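Side-chain contact in colicin-D (Escherichia coli, PDB 5ZNM), which is a plasmid-encoded bacteriocin active against E. coli and close relatives, inhibiting protein synthesis through its C-terminal tRNase domain: residues L97-L102 and Q156-N161. Sequence-based numbering, arbitrary orientation.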
ATOM      1  N   LEU A  97      -1.643  26.116  -3.446  1.00 38.04           N
ATOM      2  CA  LEU A  97      -0.469  25.725  -2.677  1.00 37.98           C
ATOM      3  C   LEU A  97       0.416  24.752  -3.432  1.00 42.07           C
ATOM      4  O   LEU A  97       1.643  24.810  -3.303  1.00 47.54           O
ATOM      5  CB  LEU A  97      -0.891  25.075  -1.359  1.00 38.64           C
ATOM      6  CG  LEU A  97      -1.598  25.998  -0.381  1.00 41.68           C
ATOM      7  CD1 LEU A  97      -2.255  25.168   0.690  1.00 44.33           C
ATOM      8  CD2 LEU A  97      -0.585  26.954   0.214  1.00 40.86           C
ATOM      9  N   MET A  98      -0.181  23.850  -4.203  1.00 38.21           N
ATOM     10  CA  MET A  98       0.577  22.761  -4.795  1.00 40.84           C
ATOM     11  C   MET A  98      -0.274  22.091  -5.856  1.00 30.51           C
ATOM     12  O   MET A  98      -1.482  21.930  -5.680  1.00 29.65           O
ATOM     13  CB  MET A  98       0.989  21.752  -3.722  1.00 46.93           C
ATOM     14  CG  MET A  98       1.848  20.627  -4.213  1.00 58.91           C
ATOM     15  SD  MET A  98       2.507  19.762  -2.785  1.00 68.04           S
ATOM     16  CE  MET A  98       3.689  20.974  -2.200  1.00 67.07           C
ATOM     17  N   ARG A  99       0.363  21.724  -6.958  1.00 32.20           N
ATOM     18  CA  ARG A  99      -0.259  20.923  -7.998  1.00 33.39           C
ATOM     19  C   ARG A  99       0.539  19.641  -8.128  1.00 31.50           C
ATOM     20  O   ARG A  99       1.765  19.682  -8.265  1.00 40.09           O
ATOM     21  CB  ARG A  99      -0.300  21.667  -9.336  1.00 32.20           C
ATOM     22  CG  ARG A  99      -0.740  20.806 -10.519  1.00 28.68           C
ATOM     23  CD  ARG A  99      -1.174  21.676 -11.667  1.00 35.31           C
ATOM     24  NE  ARG A  99      -2.029  22.763 -11.240  1.00 40.37           N
ATOM     25  CZ  ARG A  99      -2.622  23.628 -12.028  1.00 47.20           C
ATOM     26  NH1 ARG A  99      -2.470  23.551 -13.328  1.00 49.33           N
ATOM     27  NH2 ARG A  99      -3.388  24.594 -11.519  1.00 46.95           N
ATOM     28  N   ILE A 100      -0.157  18.511  -8.093  1.00 30.41           N
ATOM     29  CA  ILE A 100       0.463  17.200  -8.071  1.00 33.35           C
ATOM     30  C   ILE A 100      -0.082  16.424  -9.254  1.00 34.39           C
ATOM     31  O   ILE A 100      -1.285  16.146  -9.315  1.00 26.07           O
ATOM     32  CB  ILE A 100       0.178  16.460  -6.759  1.00 37.07           C
ATOM     33  CG1 ILE A 100       0.784  17.219  -5.577  1.00 42.66           C
ATOM     34  CG2 ILE A 100       0.701  15.039  -6.839  1.00 39.09           C
ATOM     35  CD1 ILE A 100       0.032  16.997  -4.285  1.00 43.97           C
ATOM     36  N   SER A 101       0.787  16.084 -10.200  1.00 32.04           N
ATOM     37  CA  SER A 101       0.383  15.173 -11.257  1.00 34.78           C
ATOM     38  C   SER A 101       0.215  13.783 -10.677  1.00 31.86           C
ATOM     39  O   SER A 101       0.997  13.355  -9.827  1.00 41.62           O
ATOM     40  CB  SER A 101       1.415  15.146 -12.383  1.00 37.78           C
ATOM     41  OG  SER A 101       1.079  14.148 -13.332  1.00 39.04           O
ATOM     42  N   LEU A 102      -0.809  13.074 -11.136  1.00 28.01           N
ATOM     43  CA  LEU A 102      -1.013  11.685 -10.752  1.00 28.04           C
ATOM     44  C   LEU A 102      -0.701  10.714 -11.878  1.00 39.46           C
ATOM     45  O   LEU A 102      -0.794   9.497 -11.672  1.00 40.46           O
ATOM     46  CB  LEU A 102      -2.456  11.485 -10.277  1.00 27.74           C
ATOM     47  CG  LEU A 102      -2.774  12.416  -9.114  1.00 27.13           C
ATOM     48  CD1 LEU A 102      -4.258  12.433  -8.789  1.00 31.32           C
ATOM     49  CD2 LEU A 102      -1.937  11.983  -7.919  1.00 28.20           C
ATOM     50  N   GLN A 156      -8.843  19.602  -5.400  1.00 31.76           N
ATOM     51  CA  GLN A 156      -9.635  19.561  -6.617  1.00 26.62           C
ATOM     52  C   GLN A 156      -8.853  18.811  -7.685  1.00 28.02           C
ATOM     53  O   GLN A 156      -7.662  19.081  -7.881  1.00 27.18           O
ATOM     54  CB  GLN A 156      -9.961  20.980  -7.083  1.00 35.80           C
ATOM     55  CG  GLN A 156     -10.186  21.105  -8.556  1.00 39.64           C
ATOM     56  CD  GLN A 156     -10.870  22.387  -8.912  1.00 35.51           C
ATOM     57  OE1 GLN A 156     -10.244  23.442  -8.992  1.00 40.86           O
ATOM     58  NE2 GLN A 156     -12.176  22.308  -9.121  1.00 38.42           N
ATOM     59  N   LEU A 157      -9.508  17.865  -8.358  1.00 22.49           N
ATOM     60  CA  LEU A 157      -8.893  17.150  -9.468  1.00 24.83           C
ATOM     61  C   LEU A 157      -9.118  17.926 -10.761  1.00 23.55           C
ATOM     62  O   LEU A 157     -10.228  18.395 -11.027  1.00 21.14           O
ATOM     63  CB  LEU A 157      -9.454  15.739  -9.600  1.00 23.83           C
ATOM     64  CG  LEU A 157      -8.920  14.717  -8.604  1.00 29.66           C
ATOM     65  CD1 LEU A 157      -9.658  13.405  -8.773  1.00 24.82           C
ATOM     66  CD2 LEU A 157      -7.427  14.514  -8.790  1.00 26.39           C
ATOM     67  N   ILE A 158      -8.063  18.061 -11.559  1.00 17.77           N
ATOM     68  CA  ILE A 158      -8.100  18.859 -12.778  1.00 19.93           C
ATOM     69  C   ILE A 158      -7.417  18.086 -13.892  1.00 20.81           C
ATOM     70  O   ILE A 158      -6.832  17.021 -13.680  1.00 22.23           O
ATOM     71  CB  ILE A 158      -7.423  20.234 -12.616  1.00 20.65           C
ATOM     72  CG1 ILE A 158      -5.924  20.053 -12.404  1.00 24.61           C
ATOM     73  CG2 ILE A 158      -8.031  21.001 -11.481  1.00 19.82           C
ATOM     74  CD1 ILE A 158      -5.159  21.351 -12.389  1.00 25.41           C
ATOM     75  N   ASN A 159      -7.523  18.631 -15.104  1.00 20.31           N
ATOM     76  CA  ASN A 159      -6.818  18.121 -16.268  1.00 26.12           C
ATOM     77  C   ASN A 159      -5.826  19.203 -16.649  1.00 27.84           C
ATOM     78  O   ASN A 159      -6.229  20.300 -17.046  1.00 30.51           O
ATOM     79  CB  ASN A 159      -7.760  17.837 -17.437  1.00 29.57           C
ATOM     80  CG  ASN A 159      -8.715  16.699 -17.172  1.00 40.67           C
ATOM     81  OD1 ASN A 159      -9.634  16.475 -17.956  1.00 46.52           O
ATOM     82  ND2 ASN A 159      -8.504  15.966 -16.076  1.00 47.81           N
ATOM     83  N   SER A 160      -4.539  18.908 -16.524  1.00 28.70           N
ATOM     84  CA  SER A 160      -3.499  19.869 -16.885  1.00 33.29           C
ATOM     85  C   SER A 160      -2.559  19.203 -17.879  1.00 42.54           C
ATOM     86  O   SER A 160      -1.751  18.354 -17.494  1.00 40.32           O
ATOM     87  CB  SER A 160      -2.745  20.361 -15.658  1.00 37.47           C
ATOM     88  OG  SER A 160      -1.802  21.353 -16.027  1.00 45.71           O
ATOM     89  N   ASN A 161      -2.701  19.585 -19.148  1.00 52.71           N
ATOM     90  CA  ASN A 161      -1.834  19.167 -20.249  1.00 59.08           C
ATOM     91  C   ASN A 161      -1.616  17.651 -20.244  1.00 52.21           C
ATOM     92  O   ASN A 161      -0.524  17.143 -19.979  1.00 48.46           O
ATOM     93  CB  ASN A 161      -0.508  19.930 -20.201  1.00 72.23           C
ATOM     94  CG  ASN A 161      -0.090  20.445 -21.565  1.00 84.54           C
ATOM     95  OD1 ASN A 161      -0.765  21.294 -22.153  1.00 90.08           O
ATOM     96  ND2 ASN A 161       1.025  19.936 -22.076  1.00 85.22           N
TER
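R99 reaches out from strand 97-102 and lays one face of its guanidinium against the end of I158. The methyl CD1 of I158 sits over the middle of that flat group, 3.4 Å from R99 CZ, and the two side chains cross at about a right angle. R99 starts with CG anti to the backbone N (chi1 171°) and bends at chi3 (-45°), which brings its tip over to the other strand. At the guanidinium edge lies S160, its OG 3.5 Å from R99 NH1, a near approach and not a hydrogen bond. The charge is answered elsewhere: NE forms a salt bridge with D167 on strand 163-170, which would favour this orientation of the guanidinium.

This is the close-fitting part, but R99, I158 and S160 are all partly exposed, so it lies on the more solvent-accessible side. The buried side is sparser: L102 CD1 meets L157 CD2 at 3.8 Å, a purely apolar touch, and no hydrogen bond joins the two segments.

That lack of bonding follows from the topology. Strand 163-170 lies between them in an antiparallel sheet, probably of the central domain, and its A165 touches both R99 and I158. The axes of 97-102 and 156-160 come within 9.1 Å and their directions differ by 68°. On the buried side, L157 also packs on A126 and F128 of strand 126-131, part of a different antiparallel sheet.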